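Extracellular solute-binding protein family 1 (Alicyclobacillus acidocaldarius subsp. acidocaldarius, PDB 4OVJ) probably captures a solute outside the cell and delivers it to an ABC-type importer, as other family 1 extracellular solute-binding proteins do. Local coordinates at residues Ile132-Asn137 and Pro294-Ser299; Phe29-Asp34 and Ile84-Tyr89. All blocks are in the same frame, centred on the assembly; numbering follows the deposited sequence. Where two conformers were deposited one is given.

Contact 1: residues Ile132-Asn137 and Pro294-Ser299; sequences IPNALN and PSQFWS
Strands 128-144 and 293-300 pair antiparallel here, in the mixed sheet of a periplasmic-binding-protein fold. Ile132 and Trp298 form the hydrogen-bonded pair, closed by Ile132 N to Trp298 O and Trp298 N to Ile132 O, both 2.9 Å. Past it, Asn134 does most of the side-chain work. The backbone sets Asn134 CB over the face of the Trp298 five-membered ring, 3.6 Å from its centroid, a CH-pi contact; CG, between backbone N and carbonyl carbon (chi1 61°), then swings the amide so that ND2 lies above the indole near its rim. The amide stands steeply to the indole, planes 70° apart. ND2 also donates to Gln296 OE1 at 3.0 Å, on a lone pair and nearly in the Asn134 amide plane; Arg331 NE is a second donor to that oxygen. An alanine in place of Trp298 would probably leave Asn134 less firmly oriented, because the indole face under its CB and amide would be gone, along with contacts to Val314, Leu317 and Leu318 of helix 307-319. Pro133 and Phe297 lie side by side and point the same way, with Pro133 CG 3.6 Å from Phe297 CE2. The Pro133 and Pro294 side chains cross obliquely, their CB atoms 3.7 Å apart. Further along, Ser295 N donates to Ala135 O at 2.9 Å, almost straight at 178° but from above the carbonyl plane.

Contact 2: residues Phe29-Asp34 and Ile84-Tyr89; sequences FGFWGD and IMQMDY
Backbone hydrogen bonds set the parallel pairing of strands 25-31 and 84-87, neighbours in an alpha/beta lobe of the periplasmic-binding-protein fold, with helix 35-51, strand 55-61 and helix 65-77 between them in sequence. The axes of 29-31 and 84-87 approach to 4.8 Å and run 15° from parallel. Ile84 O accepts from Gly30 N, nearly along its C=O axis, and Gly30 O accepts from Gln86 N in the carbonyl plane; both bonds are 2.9 Å. Apolar contact is concentrated at Phe29 and Ile84, which cross obliquely with Phe29 CD1 3.7 Å from Ile84 CG2. The polar and aromatic contact belongs to Gln86, whose CG lies anti to the backbone N and whose extended chain reaches Trp32. NE2 stands 3.2 Å above the indole plane, over its centre, with amide and ring planes 80° apart. The same nitrogen donates to Trp32 O at 3.2 Å, a bent bond (145°) arriving above the carbonyl plane. Across the amide, OE1 rests 3.4 Å from Phe31 CB and accepts from Arg331 NH2. Met87 O lies at the indole edge by Trp32 CH2, and Asp88 CB also touches CH2. The Gln86 amide is thus gripped at both ends, and the guanidinium on OE1 would probably polarise it, making NE2 a better donor to Trp32 O.

Overall arrangement
Contact 2 closes before contact 1 opens, so the two come in series along the chain, with centres about 10 Å apart. They share one mixed sheet: strand 25-31 pairs with 84-87, 84-87 with 293-300, and 293-300 with 128-144. Probable hydrogen bonds from Met85 N to Ser299 O and from Phe297 N to Met87 O join the contacts at that middle pairing. Side chains meet there too, Gln86 packing against Gln296 and Trp298, while Arg331 donates to both glutamines. Contact 1 lies nearer the chain's centre, about 10 Å away against 17 Å for contact 2. Segments distant in sequence thereby form one continuous sheet within the solute-binding fold.

Contact 1: residues Ile132-Asn137 and Pro294-Ser299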
ATOM      1  N   ILE A 132       4.232 -14.589  -1.398  1.00  8.39           N
ATOM      2  CA  ILE A 132       5.196 -13.620  -0.902  1.00  9.36           C
ATOM      3  C   ILE A 132       4.959 -12.274  -1.607  1.00  8.81           C
ATOM      4  O   ILE A 132       4.927 -12.209  -2.841  1.00  7.82           O
ATOM      5  CB  ILE A 132       6.628 -14.118  -1.088  1.00 11.52           C
ATOM      6  CG1 ILE A 132       6.793 -15.461  -0.333  1.00 14.83           C
ATOM      7  CG2 ILE A 132       7.599 -13.076  -0.553  1.00 10.98           C
ATOM      8  CD1 ILE A 132       8.119 -16.136  -0.536  1.00 17.81           C
ATOM      9  N   PRO A 133       4.738 -11.204  -0.822  1.00  8.70           N
ATOM     10  CA  PRO A 133       4.517  -9.903  -1.440  1.00  9.46           C
ATOM     11  C   PRO A 133       5.676  -9.547  -2.338  1.00  8.75           C
ATOM     12  O   PRO A 133       6.831  -9.821  -1.989  1.00 10.54           O
ATOM     13  CB  PRO A 133       4.432  -8.954  -0.239  1.00 10.02           C
ATOM     14  CG  PRO A 133       3.912  -9.810   0.859  1.00 10.52           C
ATOM     15  CD  PRO A 133       4.594 -11.128   0.649  1.00 11.09           C
ATOM     16  N   ASN A 134       5.380  -8.981  -3.497  1.00  8.75           N
ATOM     17  CA  ASN A 134       6.427  -8.669  -4.463  1.00 10.79           C
ATOM     18  C   ASN A 134       6.809  -7.186  -4.498  1.00 11.52           C
ATOM     19  O   ASN A 134       7.846  -6.822  -5.042  1.00 16.00           O
ATOM     20  CB  ASN A 134       6.084  -9.209  -5.859  1.00 12.24           C
ATOM     21  CG  ASN A 134       4.816  -8.627  -6.449  1.00 12.90           C
ATOM     22  OD1 ASN A 134       4.309  -7.591  -6.016  1.00 15.03           O
ATOM     23  ND2 ASN A 134       4.284  -9.311  -7.466  1.00 14.16           N
ATOM     24  N   ALA A 135       5.979  -6.343  -3.904  1.00  9.46           N
ATOM     25  CA  ALA A 135       6.207  -4.905  -3.882  1.00  9.37           C
ATOM     26  C   ALA A 135       5.347  -4.287  -2.797  1.00  9.50           C
ATOM     27  O   ALA A 135       4.353  -4.871  -2.372  1.00 10.00           O
ATOM     28  CB  ALA A 135       5.890  -4.281  -5.227  1.00 10.46           C
ATOM     29  N   LEU A 136       5.731  -3.094  -2.371  1.00  9.12           N
ATOM     30  CA  LEU A 136       5.201  -2.486  -1.163  1.00  9.22           C
ATOM     31  C   LEU A 136       4.740  -1.043  -1.359  1.00  9.06           C
ATOM     32  O   LEU A 136       5.211  -0.340  -2.247  1.00  9.10           O
ATOM     33  CB  LEU A 136       6.300  -2.464  -0.108  1.00  9.77           C
ATOM     34  CG  LEU A 136       6.985  -3.794   0.199  1.00 11.10           C
ATOM     35  CD1 LEU A 136       8.050  -3.596   1.268  1.00 11.84           C
ATOM     36  CD2 LEU A 136       5.964  -4.828   0.657  1.00 12.10           C
ATOM     37  N   ASN A 137       3.827  -0.616  -0.493  1.00  8.45           N
ATOM     38  CA  ASN A 137       3.473   0.782  -0.351  1.00  8.55           C
ATOM     39  C   ASN A 137       3.093   1.031   1.108  1.00  7.80           C
ATOM     40  O   ASN A 137       2.707   0.118   1.824  1.00  8.89           O
ATOM     41  CB  ASN A 137       2.317   1.116  -1.278  1.00  9.47           C
ATOM     42  CG  ASN A 137       2.276   2.572  -1.720  1.00 10.54           C
ATOM     43  OD1 ASN A 137       3.018   3.443  -1.246  1.00 10.70           O
ATOM     44  ND2 ASN A 137       1.389   2.835  -2.667  1.00 12.23           N
ATOM     45  N   PRO A 294       0.845  -4.886   0.697  1.00 11.39           N
ATOM     46  CA  PRO A 294       1.446  -5.675  -0.372  1.00 11.10           C
ATOM     47  C   PRO A 294       0.748  -5.392  -1.697  1.00 10.86           C
ATOM     48  O   PRO A 294      -0.482  -5.484  -1.792  1.00 14.52           O
ATOM     49  CB  PRO A 294       1.214  -7.110   0.096  1.00 11.33           C
ATOM     50  CG  PRO A 294      -0.071  -7.043   0.851  1.00 12.64           C
ATOM     51  CD  PRO A 294      -0.133  -5.675   1.482  1.00 12.35           C
ATOM     52  N   SER A 295       1.505  -5.020  -2.721  1.00 10.44           N
ATOM     53  CA  SER A 295       0.882  -4.686  -3.994  1.00 10.84           C
ATOM     54  C   SER A 295       0.249  -5.927  -4.615  1.00 10.38           C
ATOM     55  O   SER A 295      -0.860  -5.886  -5.143  1.00 11.23           O
ATOM     56  CB  SER A 295       1.922  -4.121  -4.949  1.00 12.58           C
ATOM     57  OG  SER A 295       2.530  -2.991  -4.357  1.00 18.70           O
ATOM     58  N   GLN A 296       1.006  -7.007  -4.569  1.00 10.55           N
ATOM     59  CA  GLN A 296       0.649  -8.286  -5.170  1.00  9.97           C
ATOM     60  C   GLN A 296       1.548  -9.312  -4.522  1.00  8.26           C
ATOM     61  O   GLN A 296       2.382  -8.964  -3.696  1.00  8.50           O
ATOM     62  CB  GLN A 296       0.890  -8.334  -6.688  1.00 13.32           C
ATOM     63  CG  GLN A 296       0.792  -7.050  -7.471  1.00 16.02           C
ATOM     64  CD  GLN A 296       1.263  -7.221  -8.893  1.00 16.07           C
ATOM     65  OE1 GLN A 296       2.212  -7.982  -9.165  1.00 16.78           O
ATOM     66  NE2 GLN A 296       0.623  -6.523  -9.808  1.00 17.88           N
ATOM     67  N   PHE A 297       1.383 -10.570  -4.900  1.00  7.49           N
ATOM     68  CA  PHE A 297       2.149 -11.681  -4.355  1.00  7.98           C
ATOM     69  C   PHE A 297       2.628 -12.590  -5.472  1.00  7.95           C
ATOM     70  O   PHE A 297       1.970 -12.713  -6.503  1.00  8.66           O
ATOM     71  CB  PHE A 297       1.292 -12.573  -3.445  1.00  8.49           C
ATOM     72  CG  PHE A 297       0.763 -11.902  -2.228  1.00  8.36           C
ATOM     73  CD1 PHE A 297      -0.360 -11.095  -2.305  1.00  9.52           C
ATOM     74  CD2 PHE A 297       1.345 -12.123  -0.982  1.00  7.61           C
ATOM     75  CE1 PHE A 297      -0.852 -10.460  -1.181  1.00  9.89           C
ATOM     76  CE2 PHE A 297       0.834 -11.507   0.148  1.00  8.26           C
ATOM     77  CZ  PHE A 297      -0.255 -10.662   0.043  1.00  9.24           C
ATOM     78  N   TRP A 298       3.750 -13.268  -5.229  1.00  8.44           N
ATOM     79  CA  TRP A 298       4.134 -14.437  -6.005  1.00  7.94           C
ATOM     80  C   TRP A 298       3.680 -15.679  -5.242  1.00  7.60           C
ATOM     81  O   TRP A 298       3.976 -15.823  -4.061  1.00  7.51           O
ATOM     82  CB  TRP A 298       5.644 -14.534  -6.202  1.00  9.22           C
ATOM     83  CG  TRP A 298       6.306 -13.348  -6.795  1.00  9.69           C
ATOM     84  CD1 TRP A 298       7.381 -12.697  -6.276  1.00 10.94           C
ATOM     85  CD2 TRP A 298       5.966 -12.659  -8.005  1.00  9.66           C
ATOM     86  NE1 TRP A 298       7.743 -11.657  -7.085  1.00 10.97           N
ATOM     87  CE2 TRP A 298       6.889 -11.604  -8.154  1.00 10.30           C
ATOM     88  CE3 TRP A 298       4.971 -12.824  -8.977  1.00  9.30           C
ATOM     89  CZ2 TRP A 298       6.838 -10.721  -9.223  1.00 10.11           C
ATOM     90  CZ3 TRP A 298       4.934 -11.950 -10.044  1.00  9.77           C
ATOM     91  CH2 TRP A 298       5.862 -10.918 -10.159  1.00 10.07           C
ATOM     92  N   SER A 299       2.990 -16.576  -5.945  1.00  7.32           N
ATOM     93  CA  SER A 299       2.561 -17.848  -5.393  1.00  7.01           C
ATOM     94  C   SER A 299       2.984 -18.972  -6.354  1.00  6.82           C
ATOM     95  O   SER A 299       3.218 -18.746  -7.547  1.00  8.07           O
ATOM     96  CB  SER A 299       1.044 -17.856  -5.207  1.00  7.38           C
ATOM     97  OG  SER A 299       0.601 -16.946  -4.200  1.00  7.96           O
TER

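Contact 2: residues Phe29-Asp34 and Ile84-Tyr89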
ATOM      1  N   PHE A  29       4.209 -19.370 -16.038  1.00  7.74           N
ATOM      2  CA  PHE A  29       4.165 -18.202 -15.167  1.00  8.00           C
ATOM      3  C   PHE A  29       3.022 -17.304 -15.597  1.00  7.81           C
ATOM      4  O   PHE A  29       3.101 -16.646 -16.635  1.00  8.62           O
ATOM      5  CB  PHE A  29       5.494 -17.460 -15.253  1.00  8.25           C
ATOM      6  CG  PHE A  29       5.542 -16.129 -14.520  1.00  8.42           C
ATOM      7  CD1 PHE A  29       4.804 -15.890 -13.372  1.00  8.57           C
ATOM      8  CD2 PHE A  29       6.410 -15.139 -14.962  1.00  9.09           C
ATOM      9  CE1 PHE A  29       4.903 -14.684 -12.693  1.00  9.19           C
ATOM     10  CE2 PHE A  29       6.503 -13.937 -14.297  1.00 10.00           C
ATOM     11  CZ  PHE A  29       5.759 -13.706 -13.157  1.00  9.21           C
ATOM     12  N   GLY A  30       1.956 -17.301 -14.794  1.00  7.62           N
ATOM     13  CA  GLY A  30       0.790 -16.472 -15.046  1.00  8.08           C
ATOM     14  C   GLY A  30       0.875 -15.157 -14.283  1.00  7.94           C
ATOM     15  O   GLY A  30       1.269 -15.124 -13.128  1.00  7.66           O
ATOM     16  N   PHE A  31       0.506 -14.065 -14.943  1.00  8.14           N
ATOM     17  CA  PHE A  31       0.448 -12.769 -14.280  1.00  8.60           C
ATOM     18  C   PHE A  31      -0.510 -11.849 -15.015  1.00  8.52           C
ATOM     19  O   PHE A  31      -0.897 -12.135 -16.145  1.00  8.45           O
ATOM     20  CB  PHE A  31       1.851 -12.152 -14.138  1.00  9.14           C
ATOM     21  CG  PHE A  31       2.505 -11.840 -15.438  1.00 11.74           C
ATOM     22  CD1 PHE A  31       3.174 -12.830 -16.150  1.00 12.37           C
ATOM     23  CD2 PHE A  31       2.464 -10.551 -15.950  1.00 13.91           C
ATOM     24  CE1 PHE A  31       3.788 -12.538 -17.358  1.00 14.00           C
ATOM     25  CE2 PHE A  31       3.074 -10.257 -17.157  1.00 14.69           C
ATOM     26  CZ  PHE A  31       3.727 -11.250 -17.861  1.00 11.67           C
ATOM     27  N   TRP A  32      -0.932 -10.789 -14.336  1.00  9.45           N
ATOM     28  CA  TRP A  32      -1.800  -9.771 -14.913  1.00  9.33           C
ATOM     29  C   TRP A  32      -1.059  -8.453 -14.944  1.00 10.45           C
ATOM     30  O   TRP A  32      -0.024  -8.283 -14.296  1.00 11.85           O
ATOM     31  CB  TRP A  32      -3.095  -9.601 -14.105  1.00  9.51           C
ATOM     32  CG  TRP A  32      -2.963  -8.768 -12.833  1.00  8.99           C
ATOM     33  CD1 TRP A  32      -3.035  -7.409 -12.736  1.00 10.41           C
ATOM     34  CD2 TRP A  32      -2.740  -9.247 -11.501  1.00  8.47           C
ATOM     35  NE1 TRP A  32      -2.862  -7.010 -11.439  1.00 11.35           N
ATOM     36  CE2 TRP A  32      -2.687  -8.115 -10.653  1.00 10.03           C
ATOM     37  CE3 TRP A  32      -2.595 -10.519 -10.938  1.00  9.38           C
ATOM     38  CZ2 TRP A  32      -2.485  -8.215  -9.270  1.00 11.53           C
ATOM     39  CZ3 TRP A  32      -2.386 -10.625  -9.559  1.00  9.57           C
ATOM     40  CH2 TRP A  32      -2.328  -9.474  -8.740  1.00 11.05           C
ATOM     41  N   GLY A  33      -1.611  -7.516 -15.690  1.00 10.85           N
ATOM     42  CA  GLY A  33      -1.102  -6.167 -15.670  1.00 12.15           C
ATOM     43  C   GLY A  33      -1.551  -5.350 -16.858  1.00 12.93           C
ATOM     44  O   GLY A  33      -2.218  -5.851 -17.759  1.00 12.98           O
ATOM     45  N   ASP A  34      -1.176  -4.082 -16.838  1.00 14.17           N
ATOM     46  CA  ASP A  34      -1.286  -3.235 -18.014  1.00 16.60           C
ATOM     47  C   ASP A  34      -0.053  -3.447 -18.915  1.00 16.67           C
ATOM     48  O   ASP A  34       0.780  -4.316 -18.660  1.00 15.62           O
ATOM     49  CB  ASP A  34      -1.470  -1.757 -17.609  1.00 18.59           C
ATOM     50  CG  ASP A  34      -0.307  -1.202 -16.796  1.00 21.23           C
ATOM     51  OD1 ASP A  34       0.779  -1.819 -16.741  1.00 21.65           O
ATOM     52  OD2 ASP A  34      -0.487  -0.124 -16.198  1.00 26.55           O
ATOM     53  N   ILE A  84       3.878 -20.881 -11.521  0.50  8.17           N
ATOM     54  CA  ILE A  84       3.976 -19.660 -10.729  0.50  8.56           C
ATOM     55  C   ILE A  84       2.815 -18.749 -11.109  0.50  8.27           C
ATOM     56  O   ILE A  84       2.510 -18.577 -12.291  0.50  8.04           O
ATOM     57  CB  ILE A  84       5.306 -18.924 -10.961  0.50  9.82           C
ATOM     58  CG1 ILE A  84       6.491 -19.820 -10.579  0.50 11.02           C
ATOM     59  CG2 ILE A  84       5.335 -17.625 -10.162  0.50 10.48           C
ATOM     60  CD1 ILE A  84       7.061 -20.599 -11.745  0.50 11.87           C
HETATM   61  N   MSE A  85       2.167 -18.191 -10.091  0.50  8.41           N
HETATM   62  CA  MSE A  85       0.962 -17.398 -10.257  0.50  9.23           C
HETATM   63  C   MSE A  85       1.152 -16.108  -9.528  0.50  8.30           C
HETATM   64  O   MSE A  85       1.442 -16.096  -8.329  0.50  8.79           O
HETATM   65  CB  MSE A  85      -0.242 -18.092  -9.617  0.50 10.97           C
HETATM   66  CG  MSE A  85      -0.893 -19.123 -10.535  0.50 11.83           C
HETATM   67 SE   MSE A  85      -2.267 -20.142  -9.538  0.50 14.64          SE
HETATM   68  CE  MSE A  85      -1.038 -21.500  -8.826  0.50 12.01           C
ATOM     69  N   GLN A  86       0.976 -15.003 -10.228  1.00  7.90           N
ATOM     70  CA  GLN A  86       0.831 -13.727  -9.551  1.00  8.35           C
ATOM     71  C   GLN A  86      -0.534 -13.777  -8.837  1.00  8.75           C
ATOM     72  O   GLN A  86      -1.522 -14.265  -9.392  1.00  9.04           O
ATOM     73  CB  GLN A  86       0.937 -12.574 -10.533  1.00  8.86           C
ATOM     74  CG  GLN A  86       1.218 -11.222  -9.915  1.00  9.57           C
ATOM     75  CD  GLN A  86       1.519 -10.226 -11.009  1.00  9.92           C
ATOM     76  OE1 GLN A  86       2.636 -10.148 -11.516  1.00 12.29           O
ATOM     77  NE2 GLN A  86       0.518  -9.509 -11.418  1.00 11.85           N
HETATM   78  N   MSE A  87      -0.559 -13.336  -7.584  1.00  8.59           N
HETATM   79  CA  MSE A  87      -1.729 -13.484  -6.726  1.00  9.97           C
HETATM   80  C   MSE A  87      -2.027 -12.160  -6.081  1.00  9.44           C
HETATM   81  O   MSE A  87      -1.141 -11.325  -5.906  1.00  9.01           O
HETATM   82  CB  MSE A  87      -1.419 -14.591  -5.726  1.00 12.72           C
HETATM   83  CG  MSE A  87      -2.520 -14.932  -4.721  1.00 13.02           C
HETATM   84 SE   MSE A  87      -4.186 -15.535  -5.571  1.00 15.27          SE
HETATM   85  CE  MSE A  87      -3.561 -16.749  -6.984  1.00 15.38           C
ATOM     86  N   ASP A  88      -3.294 -11.965  -5.741  1.00 10.22           N
ATOM     87  CA  ASP A  88      -3.752 -10.755  -5.092  1.00 10.31           C
ATOM     88  C   ASP A  88      -4.297 -11.058  -3.693  1.00  9.72           C
ATOM     89  O   ASP A  88      -4.846 -12.138  -3.432  1.00 10.56           O
ATOM     90  CB  ASP A  88      -4.841 -10.070  -5.897  1.00 11.91           C
ATOM     91  CG  ASP A  88      -5.172  -8.678  -5.346  1.00 14.01           C
ATOM     92  OD1 ASP A  88      -4.354  -7.743  -5.537  1.00 19.97           O
ATOM     93  OD2 ASP A  88      -6.243  -8.520  -4.713  1.00 17.65           O
ATOM     94  N   TYR A  89      -4.154 -10.084  -2.805  1.00  9.52           N
ATOM     95  CA  TYR A  89      -4.639 -10.195  -1.425  1.00 10.36           C
ATOM     96  C   TYR A  89      -6.114 -10.587  -1.339  1.00 10.81           C
ATOM     97  O   TYR A  89      -6.504 -11.343  -0.442  1.00 15.14           O
ATOM     98  CB  TYR A  89      -4.382  -8.876  -0.685  1.00 10.52           C
ATOM     99  CG  TYR A  89      -4.458  -8.950   0.823  1.00 10.30           C
ATOM    100  CD1 TYR A  89      -3.806  -9.955   1.535  1.00 10.11           C
ATOM    101  CD2 TYR A  89      -5.165  -7.994   1.541  1.00 10.22           C
ATOM    102  CE1 TYR A  89      -3.872 -10.017   2.917  1.00 10.14           C
ATOM    103  CE2 TYR A  89      -5.236  -8.038   2.921  1.00 10.80           C
ATOM    104  CZ  TYR A  89      -4.593  -9.057   3.611  1.00  9.53           C
ATOM    105  OH  TYR A  89      -4.671  -9.105   4.982  1.00 10.83           O
TER